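Local coordinates for NTD biosynthesis operon protein NtdA (Bacillus subtilis subsp. subtilis, PDB 4K2M), which catalyses the reversible pyridoxal phosphate-dependent transfer of an amino group from glutamate to 3-dehydro-glucose 6-phosphate, giving kanosamine 6-phosphate for antibiotic biosynthesis, at residues Lys98-Leu112 against Lys296-Met309. Sequence-based numbering, arbitrary orientation.
Sequences KFTSGPYLEQFEKVL and KMDNLQAAIGLERM. With O1G (3-deoxy-3-[(E)-({3-hydroxy-2-methyl-5-[(phosphonooxy)methyl]pyridin-4-yl}methylidene)amino]-6-O-phosphono-alpha-D-gluco pyranose), chain I.
The Asn299 amide bridges the loop at Lys98 and the start of helix 103-112. With CG anti to the backbone N (chi1 -173°), it reaches across to both. Asn299 ND2 donates to Lys98 O at 2.8 Å, from above the carbonyl plane but within the amide's own plane. Asn299 OD1 faces the first turn of the helix and takes weak bonds from Tyr104 N (2.8 Å) and Leu105 N (3.4 Å). Two backbone bonds add to this grip: Asn299 N to Thr100 O, 2.8 Å, and Leu300 N to Phe99 O, 3.1 Å.

Further along, the two helices pack at 44°. Tyr104 is a knob among Asn299, Ala302, Ala303 and Leu306. Ala303 CB lies over one face of its ring, 3.9 Å from the centroid, a CH-pi contact. Leu306 answers as a knob among Tyr104, Gln107, Phe108 and Val111. Met297 SD approaches the Phe108 ring obliquely, 3.5 Å from Phe108 CE2, while Met309 CE meets the ring edge. Two waters link Lys296 NZ to the Glu109 carboxylate, one of them by a weak bond to NZ.

Asp298 turns to Lys256 of the second subunit in a salt bridge. The loop so fixed presents Thr100 OG1 and Ser101 OG to the sugar phosphate of O1G, which Ser244, Gln227 and Thr128 of the second subunit also bond. This is the shared, dimer-interface active site of an aspartate aminotransferase-fold enzyme.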
ATOM      1  N   LYS A  98       0.885   7.323  14.686  1.00 15.89           N
ATOM      2  CA  LYS A  98      -0.145   6.472  14.072  1.00 17.36           C
ATOM      3  C   LYS A  98      -0.162   6.684  12.574  1.00 13.41           C
ATOM      4  O   LYS A  98      -0.660   7.707  12.100  1.00 17.40           O
ATOM      5  CB  LYS A  98      -1.523   6.783  14.661  1.00 22.26           C
ATOM      6  CG  LYS A  98      -1.610   6.501  16.147  1.00 23.41           C
ATOM      7  CD  LYS A  98      -2.969   6.868  16.693  1.00 24.02           C
ATOM      8  CE  LYS A  98      -3.001   6.684  18.204  1.00 39.53           C
ATOM      9  NZ  LYS A  98      -4.280   6.074  18.658  1.00 42.53           N
ATOM     10  N   PHE A  99       0.366   5.717  11.828  1.00 13.76           N
ATOM     11  CA  PHE A  99       0.581   5.915  10.397  1.00 16.46           C
ATOM     12  C   PHE A  99      -0.173   4.906   9.565  1.00 18.39           C
ATOM     13  O   PHE A  99      -0.506   5.171   8.421  1.00 18.38           O
ATOM     14  CB  PHE A  99       2.073   5.821  10.083  1.00 15.28           C
ATOM     15  CG  PHE A  99       2.909   6.732  10.931  1.00 12.56           C
ATOM     16  CD1 PHE A  99       2.493   8.038  11.159  1.00 18.58           C
ATOM     17  CD2 PHE A  99       4.067   6.271  11.540  1.00 16.00           C
ATOM     18  CE1 PHE A  99       3.238   8.898  11.963  1.00 16.46           C
ATOM     19  CE2 PHE A  99       4.840   7.124  12.339  1.00 14.30           C
ATOM     20  CZ  PHE A  99       4.422   8.442  12.556  1.00 13.90           C
ATOM     21  N   THR A 100      -0.428   3.749  10.157  1.00 15.03           N
ATOM     22  CA  THR A 100      -1.173   2.689   9.488  1.00 15.89           C
ATOM     23  C   THR A 100      -2.590   2.723  10.038  1.00 16.69           C
ATOM     24  O   THR A 100      -3.484   3.345   9.445  1.00 18.00           O
ATOM     25  CB  THR A 100      -0.467   1.317   9.627  1.00 19.63           C
ATOM     26  OG1 THR A 100      -0.203   1.048  11.010  1.00 19.92           O
ATOM     27  CG2 THR A 100       0.855   1.316   8.848  1.00 13.50           C
ATOM     28  N   SER A 101      -2.829   2.067  11.161  0.55 18.93           N
ATOM     29  CA  SER A 101      -4.125   2.231  11.807  0.55 18.10           C
ATOM     30  C   SER A 101      -4.159   3.605  12.477  0.55 21.89           C
ATOM     31  O   SER A 101      -3.119   4.141  12.877  0.55 22.71           O
ATOM     32  CB  SER A 101      -4.358   1.138  12.844  0.55 22.75           C
ATOM     33  OG  SER A 101      -3.300   1.113  13.773  0.55 20.06           O
ATOM     34  N   GLY A 102      -5.350   4.184  12.585  1.00 22.05           N
ATOM     35  CA  GLY A 102      -5.508   5.479  13.227  1.00 19.41           C
ATOM     36  C   GLY A 102      -6.840   6.146  12.997  1.00 20.61           C
ATOM     37  O   GLY A 102      -7.651   5.685  12.194  1.00 21.37           O
ATOM     38  N   PRO A 103      -7.072   7.263  13.695  1.00 18.58           N
ATOM     39  CA  PRO A 103      -8.379   7.935  13.699  1.00 22.10           C
ATOM     40  C   PRO A 103      -8.756   8.637  12.401  1.00 22.67           C
ATOM     41  O   PRO A 103      -9.952   8.802  12.155  1.00 25.77           O
ATOM     42  CB  PRO A 103      -8.237   8.971  14.825  1.00 23.93           C
ATOM     43  CG  PRO A 103      -6.746   9.239  14.885  1.00 24.13           C
ATOM     44  CD  PRO A 103      -6.115   7.905  14.615  1.00 21.97           C
ATOM     45  N   TYR A 104      -7.783   9.059  11.597  1.00 16.63           N
ATOM     46  CA  TYR A 104      -8.096   9.752  10.352  1.00 18.21           C
ATOM     47  C   TYR A 104      -8.756   8.823   9.330  1.00 21.24           C
ATOM     48  O   TYR A 104      -9.557   9.271   8.508  1.00 18.25           O
ATOM     49  CB  TYR A 104      -6.857  10.425   9.765  1.00 17.15           C
ATOM     50  CG  TYR A 104      -6.320  11.581  10.587  1.00 18.16           C
ATOM     51  CD1 TYR A 104      -6.824  12.858  10.425  1.00 23.46           C
ATOM     52  CD2 TYR A 104      -5.295  11.392  11.512  1.00 17.89           C
ATOM     53  CE1 TYR A 104      -6.336  13.921  11.159  1.00 28.57           C
ATOM     54  CE2 TYR A 104      -4.807  12.443  12.256  1.00 19.85           C
ATOM     55  CZ  TYR A 104      -5.331  13.709  12.075  1.00 29.80           C
ATOM     56  OH  TYR A 104      -4.837  14.767  12.810  1.00 31.04           O
ATOM     57  N   LEU A 105      -8.433   7.529   9.392  1.00 20.10           N
ATOM     58  CA  LEU A 105      -9.074   6.530   8.540  1.00 24.03           C
ATOM     59  C   LEU A 105     -10.594   6.593   8.627  1.00 23.51           C
ATOM     60  O   LEU A 105     -11.265   6.756   7.613  1.00 19.46           O
ATOM     61  CB  LEU A 105      -8.593   5.112   8.894  1.00 23.88           C
ATOM     62  CG  LEU A 105      -7.414   4.587   8.095  1.00 40.07           C
ATOM     63  CD1 LEU A 105      -7.047   3.171   8.565  1.00 31.23           C
ATOM     64  CD2 LEU A 105      -7.758   4.613   6.602  1.00 24.27           C
ATOM     65  N   GLU A 106     -11.139   6.472   9.839  1.00 20.08           N
ATOM     66  CA  GLU A 106     -12.588   6.484  10.023  1.00 23.23           C
ATOM     67  C   GLU A 106     -13.210   7.803   9.564  1.00 15.16           C
ATOM     68  O   GLU A 106     -14.309   7.811   8.983  1.00 18.99           O
ATOM     69  CB  GLU A 106     -12.948   6.239  11.493  1.00 33.05           C
ATOM     70  CG  GLU A 106     -14.373   5.725  11.705  1.00 51.35           C
ATOM     71  CD  GLU A 106     -14.906   6.018  13.101  1.00 67.53           C
ATOM     72  OE1 GLU A 106     -14.241   5.641  14.092  1.00 72.76           O
ATOM     73  OE2 GLU A 106     -15.988   6.636  13.203  1.00 78.86           O
ATOM     74  N   GLN A 107     -12.534   8.916   9.839  0.57 20.13           N
ATOM     75  CA  GLN A 107     -13.049  10.225   9.439  0.57 18.82           C
ATOM     76  C   GLN A 107     -13.066  10.357   7.921  0.57 19.27           C
ATOM     77  O   GLN A 107     -13.992  10.926   7.349  0.57 18.38           O
ATOM     78  CB  GLN A 107     -12.214  11.359  10.044  0.57 18.35           C
ATOM     79  CG  GLN A 107     -12.703  12.762   9.683  0.57 20.00           C
ATOM     80  CD  GLN A 107     -14.006  13.139  10.378  0.57 32.79           C
ATOM     81  OE1 GLN A 107     -14.420  12.492  11.343  0.57 36.56           O
ATOM     82  NE2 GLN A 107     -14.653  14.196   9.890  0.57 27.28           N
ATOM     83  N   PHE A 108     -12.026   9.839   7.270  1.00 16.09           N
ATOM     84  CA  PHE A 108     -11.945   9.906   5.811  1.00 17.71           C
ATOM     85  C   PHE A 108     -13.025   9.009   5.197  1.00 18.52           C
ATOM     86  O   PHE A 108     -13.715   9.395   4.237  1.00 15.71           O
ATOM     87  CB  PHE A 108     -10.537   9.498   5.348  1.00 17.68           C
ATOM     88  CG  PHE A 108     -10.335   9.573   3.860  1.00 15.81           C
ATOM     89  CD1 PHE A 108     -10.477  10.781   3.180  1.00 18.15           C
ATOM     90  CD2 PHE A 108      -9.996   8.445   3.142  1.00 15.47           C
ATOM     91  CE1 PHE A 108     -10.276  10.844   1.800  1.00 20.95           C
ATOM     92  CE2 PHE A 108      -9.797   8.497   1.755  1.00 21.35           C
ATOM     93  CZ  PHE A 108      -9.928   9.697   1.089  1.00 19.35           C
ATOM     94  N   GLU A 109     -13.210   7.822   5.770  1.00 13.40           N
ATOM     95  CA  GLU A 109     -14.265   6.932   5.268  1.00 14.81           C
ATOM     96  C   GLU A 109     -15.645   7.553   5.463  1.00 17.64           C
ATOM     97  O   GLU A 109     -16.492   7.489   4.571  1.00 15.56           O
ATOM     98  CB  GLU A 109     -14.172   5.550   5.903  1.00 16.27           C
ATOM     99  CG  GLU A 109     -12.900   4.789   5.499  1.00 15.27           C
ATOM    100  CD  GLU A 109     -12.696   3.534   6.322  1.00 21.95           C
ATOM    101  OE1 GLU A 109     -13.146   3.518   7.494  1.00 23.80           O
ATOM    102  OE2 GLU A 109     -12.078   2.566   5.805  1.00 18.41           O
ATOM    103  N   LYS A 110     -15.858   8.185   6.616  1.00 16.79           N
ATOM    104  CA  LYS A 110     -17.114   8.882   6.874  1.00 19.19           C
ATOM    105  C   LYS A 110     -17.386  10.035   5.887  1.00 19.09           C
ATOM    106  O   LYS A 110     -18.507  10.203   5.392  1.00 20.30           O
ATOM    107  CB  LYS A 110     -17.151   9.398   8.321  1.00 18.24           C
ATOM    108  CG  LYS A 110     -18.473  10.051   8.681  1.00 34.98           C
ATOM    109  CD  LYS A 110     -19.644   9.156   8.269  1.00 47.20           C
ATOM    110  CE  LYS A 110     -20.927   9.959   8.100  1.00 57.42           C
ATOM    111  NZ  LYS A 110     -21.234  10.763   9.318  1.00 53.39           N
ATOM    112  N   VAL A 111     -16.365  10.826   5.587  1.00 15.41           N
ATOM    113  CA  VAL A 111     -16.521  11.919   4.627  1.00 15.50           C
ATOM    114  C   VAL A 111     -16.839  11.387   3.222  1.00 18.07           C
ATOM    115  O   VAL A 111     -17.683  11.932   2.492  1.00 15.03           O
ATOM    116  CB  VAL A 111     -15.246  12.788   4.598  1.00 22.16           C
ATOM    117  CG1 VAL A 111     -15.159  13.521   3.301  1.00 37.81           C
ATOM    118  CG2 VAL A 111     -15.244  13.772   5.758  1.00 23.08           C
ATOM    119  N   LEU A 112     -16.170  10.307   2.840  1.00 17.16           N
ATOM    120  CA  LEU A 112     -16.456   9.658   1.566  1.00 17.25           C
ATOM    121  C   LEU A 112     -17.864   9.086   1.522  1.00 16.69           C
ATOM    122  O   LEU A 112     -18.540   9.140   0.486  1.00 16.66           O
ATOM    123  CB  LEU A 112     -15.442   8.535   1.304  1.00 16.96           C
ATOM    124  CG  LEU A 112     -14.031   9.015   0.954  1.00 20.62           C
ATOM    125  CD1 LEU A 112     -13.087   7.809   0.878  1.00 20.95           C
ATOM    126  CD2 LEU A 112     -14.032   9.766  -0.382  1.00 19.06           C
ATOM    127  N   LYS A 296      -5.600  -2.172   3.972  1.00 14.23           N
ATOM    128  CA  LYS A 296      -6.276  -0.944   4.382  1.00 12.28           C
ATOM    129  C   LYS A 296      -5.467   0.274   3.944  1.00 15.31           C
ATOM    130  O   LYS A 296      -4.249   0.204   3.794  1.00 15.12           O
ATOM    131  CB  LYS A 296      -6.460  -0.898   5.903  1.00 15.28           C
ATOM    132  CG  LYS A 296      -7.408  -1.952   6.451  1.00 19.92           C
ATOM    133  CD  LYS A 296      -7.334  -2.024   7.976  1.00 27.25           C
ATOM    134  CE  LYS A 296      -7.795  -0.720   8.616  1.00 31.36           C
ATOM    135  NZ  LYS A 296      -9.156  -0.330   8.130  1.00 40.55           N
ATOM    136  N   MET A 297      -6.136   1.405   3.759  1.00 14.87           N
ATOM    137  CA  MET A 297      -5.416   2.665   3.543  1.00 11.27           C
ATOM    138  C   MET A 297      -4.641   3.019   4.812  1.00 16.10           C
ATOM    139  O   MET A 297      -5.062   2.657   5.916  1.00 16.81           O
ATOM    140  CB  MET A 297      -6.423   3.774   3.219  1.00 13.97           C
ATOM    141  CG  MET A 297      -5.819   5.140   2.983  1.00 12.78           C
ATOM    142  SD  MET A 297      -7.174   6.215   2.458  1.00 15.94           S
ATOM    143  CE  MET A 297      -6.284   7.667   1.927  1.00 14.30           C
ATOM    144  N   ASP A 298      -3.507   3.703   4.662  1.00 13.53           N
ATOM    145  CA  ASP A 298      -2.749   4.184   5.809  1.00 13.88           C
ATOM    146  C   ASP A 298      -3.384   5.436   6.413  1.00 13.91           C
ATOM    147  O   ASP A 298      -3.857   6.312   5.683  1.00 16.29           O
ATOM    148  CB  ASP A 298      -1.322   4.527   5.378  1.00 13.18           C
ATOM    149  CG  ASP A 298      -0.480   3.289   5.121  1.00 17.54           C
ATOM    150  OD1 ASP A 298      -0.828   2.230   5.678  1.00 25.22           O
ATOM    151  OD2 ASP A 298       0.506   3.390   4.360  1.00 30.67           O
ATOM    152  N   ASN A 299      -3.371   5.516   7.743  1.00 12.42           N
ATOM    153  CA  ASN A 299      -3.842   6.688   8.480  1.00 15.16           C
ATOM    154  C   ASN A 299      -3.165   7.965   8.001  1.00 15.06           C
ATOM    155  O   ASN A 299      -3.802   9.020   7.885  1.00 13.66           O
ATOM    156  CB  ASN A 299      -3.584   6.478   9.983  1.00 18.22           C
ATOM    157  CG  ASN A 299      -4.184   7.579  10.849  1.00 19.18           C
ATOM    158  OD1 ASN A 299      -5.404   7.766  10.872  1.00 18.00           O
ATOM    159  ND2 ASN A 299      -3.336   8.278  11.600  1.00 19.05           N
ATOM    160  N   LEU A 300      -1.864   7.886   7.730  1.00 13.80           N
ATOM    161  CA  LEU A 300      -1.137   9.069   7.264  1.00 15.64           C
ATOM    162  C   LEU A 300      -1.744   9.571   5.959  1.00 15.52           C
ATOM    163  O   LEU A 300      -1.967  10.776   5.789  1.00 14.53           O
ATOM    164  CB  LEU A 300       0.361   8.779   7.098  1.00 16.52           C
ATOM    165  CG  LEU A 300       1.192  10.003   6.684  1.00 17.41           C
ATOM    166  CD1 LEU A 300       2.189  10.357   7.765  1.00 23.81           C
ATOM    167  CD2 LEU A 300       1.928   9.765   5.366  1.00 26.77           C
ATOM    168  N   GLN A 301      -2.056   8.652   5.049  1.00 16.80           N
ATOM    169  CA  GLN A 301      -2.633   9.054   3.767  1.00 14.88           C
ATOM    170  C   GLN A 301      -4.058   9.567   3.913  1.00 11.18           C
ATOM    171  O   GLN A 301      -4.484  10.444   3.158  1.00 14.42           O
ATOM    172  CB  GLN A 301      -2.608   7.904   2.745  1.00 14.86           C
ATOM    173  CG  GLN A 301      -1.213   7.486   2.285  1.00 19.59           C
ATOM    174  CD  GLN A 301      -0.391   8.626   1.675  1.00 21.66           C
ATOM    175  OE1 GLN A 301      -0.931   9.604   1.150  1.00 17.04           O
ATOM    176  NE2 GLN A 301       0.933   8.498   1.754  1.00 23.22           N
ATOM    177  N   ALA A 302      -4.809   9.009   4.853  1.00 12.35           N
ATOM    178  CA  ALA A 302      -6.165   9.509   5.115  1.00 13.29           C
ATOM    179  C   ALA A 302      -6.109  10.944   5.637  1.00 15.38           C
ATOM    180  O   ALA A 302      -6.948  11.777   5.282  1.00 15.91           O
ATOM    181  CB  ALA A 302      -6.921   8.583   6.087  1.00 14.78           C
ATOM    182  N   ALA A 303      -5.118  11.255   6.470  1.00 13.17           N
ATOM    183  CA  ALA A 303      -4.968  12.630   6.943  1.00 15.47           C
ATOM    184  C   ALA A 303      -4.661  13.555   5.771  1.00 17.95           C
ATOM    185  O   ALA A 303      -5.180  14.669   5.687  1.00 16.54           O
ATOM    186  CB  ALA A 303      -3.854  12.729   8.004  1.00 14.43           C
ATOM    187  N   ILE A 304      -3.806  13.097   4.866  1.00 14.01           N
ATOM    188  CA  ILE A 304      -3.458  13.890   3.690  1.00 14.13           C
ATOM    189  C   ILE A 304      -4.694  14.035   2.794  1.00 16.55           C
ATOM    190  O   ILE A 304      -4.950  15.104   2.227  1.00 15.86           O
ATOM    191  CB  ILE A 304      -2.313  13.223   2.905  1.00 17.01           C
ATOM    192  CG1 ILE A 304      -0.989  13.432   3.643  1.00 20.42           C
ATOM    193  CG2 ILE A 304      -2.192  13.812   1.489  1.00 16.75           C
ATOM    194  CD1 ILE A 304       0.173  12.659   3.026  1.00 19.59           C
ATOM    195  N   GLY A 305      -5.452  12.951   2.667  1.00 14.38           N
ATOM    196  CA  GLY A 305      -6.655  12.950   1.850  1.00 14.29           C
ATOM    197  C   GLY A 305      -7.680  13.951   2.334  1.00 20.67           C
ATOM    198  O   GLY A 305      -8.371  14.594   1.528  1.00 17.04           O
ATOM    199  N   LEU A 306      -7.772  14.106   3.652  1.00 14.22           N
ATOM    200  CA  LEU A 306      -8.739  15.035   4.218  1.00 14.22           C
ATOM    201  C   LEU A 306      -8.340  16.469   3.880  1.00 20.51           C
ATOM    202  O   LEU A 306      -9.182  17.364   3.880  1.00 23.55           O
ATOM    203  CB  LEU A 306      -8.867  14.831   5.727  1.00 15.05           C
ATOM    204  CG  LEU A 306      -9.621  13.548   6.064  1.00 15.86           C
ATOM    205  CD1 LEU A 306      -9.417  13.125   7.510  1.00 25.42           C
ATOM    206  CD2 LEU A 306     -11.117  13.724   5.766  1.00 19.42           C
ATOM    207  N   GLU A 307      -7.061  16.689   3.587  1.00 12.73           N
ATOM    208  CA  GLU A 307      -6.626  18.016   3.137  1.00 16.41           C
ATOM    209  C   GLU A 307      -6.841  18.184   1.647  1.00 16.61           C
ATOM    210  O   GLU A 307      -7.415  19.179   1.201  1.00 15.59           O
ATOM    211  CB  GLU A 307      -5.151  18.261   3.454  1.00 19.31           C
ATOM    212  CG  GLU A 307      -4.831  18.388   4.924  1.00 24.31           C
ATOM    213  CD  GLU A 307      -5.707  19.404   5.627  1.00 31.37           C
ATOM    214  OE1 GLU A 307      -5.902  20.514   5.080  1.00 25.13           O
ATOM    215  OE2 GLU A 307      -6.224  19.079   6.717  1.00 30.97           O
ATOM    216  N   ARG A 308      -6.381  17.218   0.857  1.00 16.03           N
ATOM    217  CA  ARG A 308      -6.426  17.392  -0.591  1.00 14.53           C
ATOM    218  C   ARG A 308      -7.850  17.383  -1.109  1.00 14.65           C
ATOM    219  O   ARG A 308      -8.126  17.961  -2.156  1.00 16.41           O
ATOM    220  CB  ARG A 308      -5.551  16.340  -1.311  1.00 11.64           C
ATOM    221  CG  ARG A 308      -4.066  16.463  -0.924  1.00 12.77           C
ATOM    222  CD  ARG A 308      -3.156  15.731  -1.905  1.00 17.10           C
ATOM    223  NE  ARG A 308      -3.104  16.452  -3.173  1.00 15.56           N
ATOM    224  CZ  ARG A 308      -2.541  16.017  -4.294  1.00 12.94           C
ATOM    225  NH1 ARG A 308      -1.950  14.821  -4.351  1.00 15.10           N
ATOM    226  NH2 ARG A 308      -2.558  16.807  -5.366  1.00 15.55           N
ATOM    227  N   MET A 309      -8.758  16.749  -0.369  1.00 11.91           N
ATOM    228  CA  MET A 309     -10.149  16.665  -0.790  1.00 12.92           C
ATOM    229  C   MET A 309     -10.804  18.030  -0.822  1.00 16.45           C
ATOM    230  O   MET A 309     -11.809  18.214  -1.511  1.00 16.78           O
ATOM    231  CB  MET A 309     -10.950  15.744   0.141  1.00 18.37           C
ATOM    232  CG  MET A 309     -12.216  15.173  -0.484  1.00 25.95           C
ATOM    233  SD  MET A 309     -12.943  13.881   0.559  1.00 34.40           S
ATOM    234  CE  MET A 309     -11.907  14.116   1.993  1.00 17.06           C
TER
HETATM  235  P   O1G I 501       3.462  -6.164   7.167  1.00 17.62           P
HETATM  236  C3A O1G I 501       5.284 -10.064  11.057  1.00 22.87           C
HETATM  237  O3  O1G I 501       5.395  -9.715  12.363  1.00 28.07           O
HETATM  238  C1  O1G I 501       1.434  -6.482  14.566  1.00 28.66           C
HETATM  239  N1' O1G I 501       5.715 -11.530   9.259  1.00 17.71           N
HETATM  240  C2  O1G I 501       2.372  -7.446  13.834  1.00 30.17           C
HETATM  241  O2  O1G I 501       3.361  -7.875  14.833  1.00 25.15           O
HETATM  242  C9A O1G I 501       5.854 -11.234  10.563  1.00 20.65           C
HETATM  243  C2A O1G I 501       6.636 -12.186  11.458  1.00 20.42           C
HETATM  244  C3  O1G I 501       3.078  -6.789  12.641  1.00 25.80           C
HETATM  245  N3' O1G I 501       3.690  -7.932  11.950  1.00 22.00           N
HETATM  246  O1  O1G I 501       2.195  -5.460  15.215  1.00 38.14           O
HETATM  247  C4  O1G I 501       2.096  -5.989  11.755  1.00 24.34           C
HETATM  248  O4  O1G I 501       3.019  -5.155  11.024  1.00 21.18           O
HETATM  249  C4A O1G I 501       4.584  -9.213  10.205  1.00 17.57           C
HETATM  250  C4B O1G I 501       3.956  -7.975  10.698  1.00 21.71           C
HETATM  251  C5  O1G I 501       1.277  -5.067  12.655  1.00 20.26           C
HETATM  252  O5  O1G I 501       0.548  -5.819  13.640  1.00 26.17           O
HETATM  253  C5A O1G I 501       4.465  -9.543   8.866  1.00 19.70           C
HETATM  254  C5T O1G I 501       3.729  -8.733   7.792  1.00 20.83           C
HETATM  255  C6  O1G I 501       0.186  -4.321  11.940  1.00 24.56           C
HETATM  256  C6A O1G I 501       5.046 -10.716   8.410  1.00 19.46           C
HETATM  257  OP1 O1G I 501       2.581  -6.624   6.030  1.00 13.22           O
HETATM  258  OP2 O1G I 501       4.486  -5.165   6.719  1.00 18.30           O
HETATM  259  OP3 O1G I 501       2.603  -5.695   8.362  1.00 19.31           O
HETATM  260  OP4 O1G I 501       4.370  -7.430   7.677  1.00 18.90           O
HETATM  261  O6  O1G I 501      -0.534  -3.399  12.675  1.00 25.81           O
HETATM  262  P'  O1G I 501      -1.131  -2.096  11.941  1.00 25.78           P
HETATM  263  OP6 O1G I 501       0.046  -1.438  11.239  1.00 24.45           O
HETATM  264  OP7 O1G I 501      -2.218  -2.587  11.005  1.00 25.71           O
HETATM  265  OP8 O1G I 501      -1.657  -1.272  13.112  1.00 24.34           O
HETATM  266  O   HOH W   1     -10.104   0.612   5.932  1.00 31.67           O
HETATM  267  O   HOH W   2     -11.212   1.932   9.100  1.00 42.60           O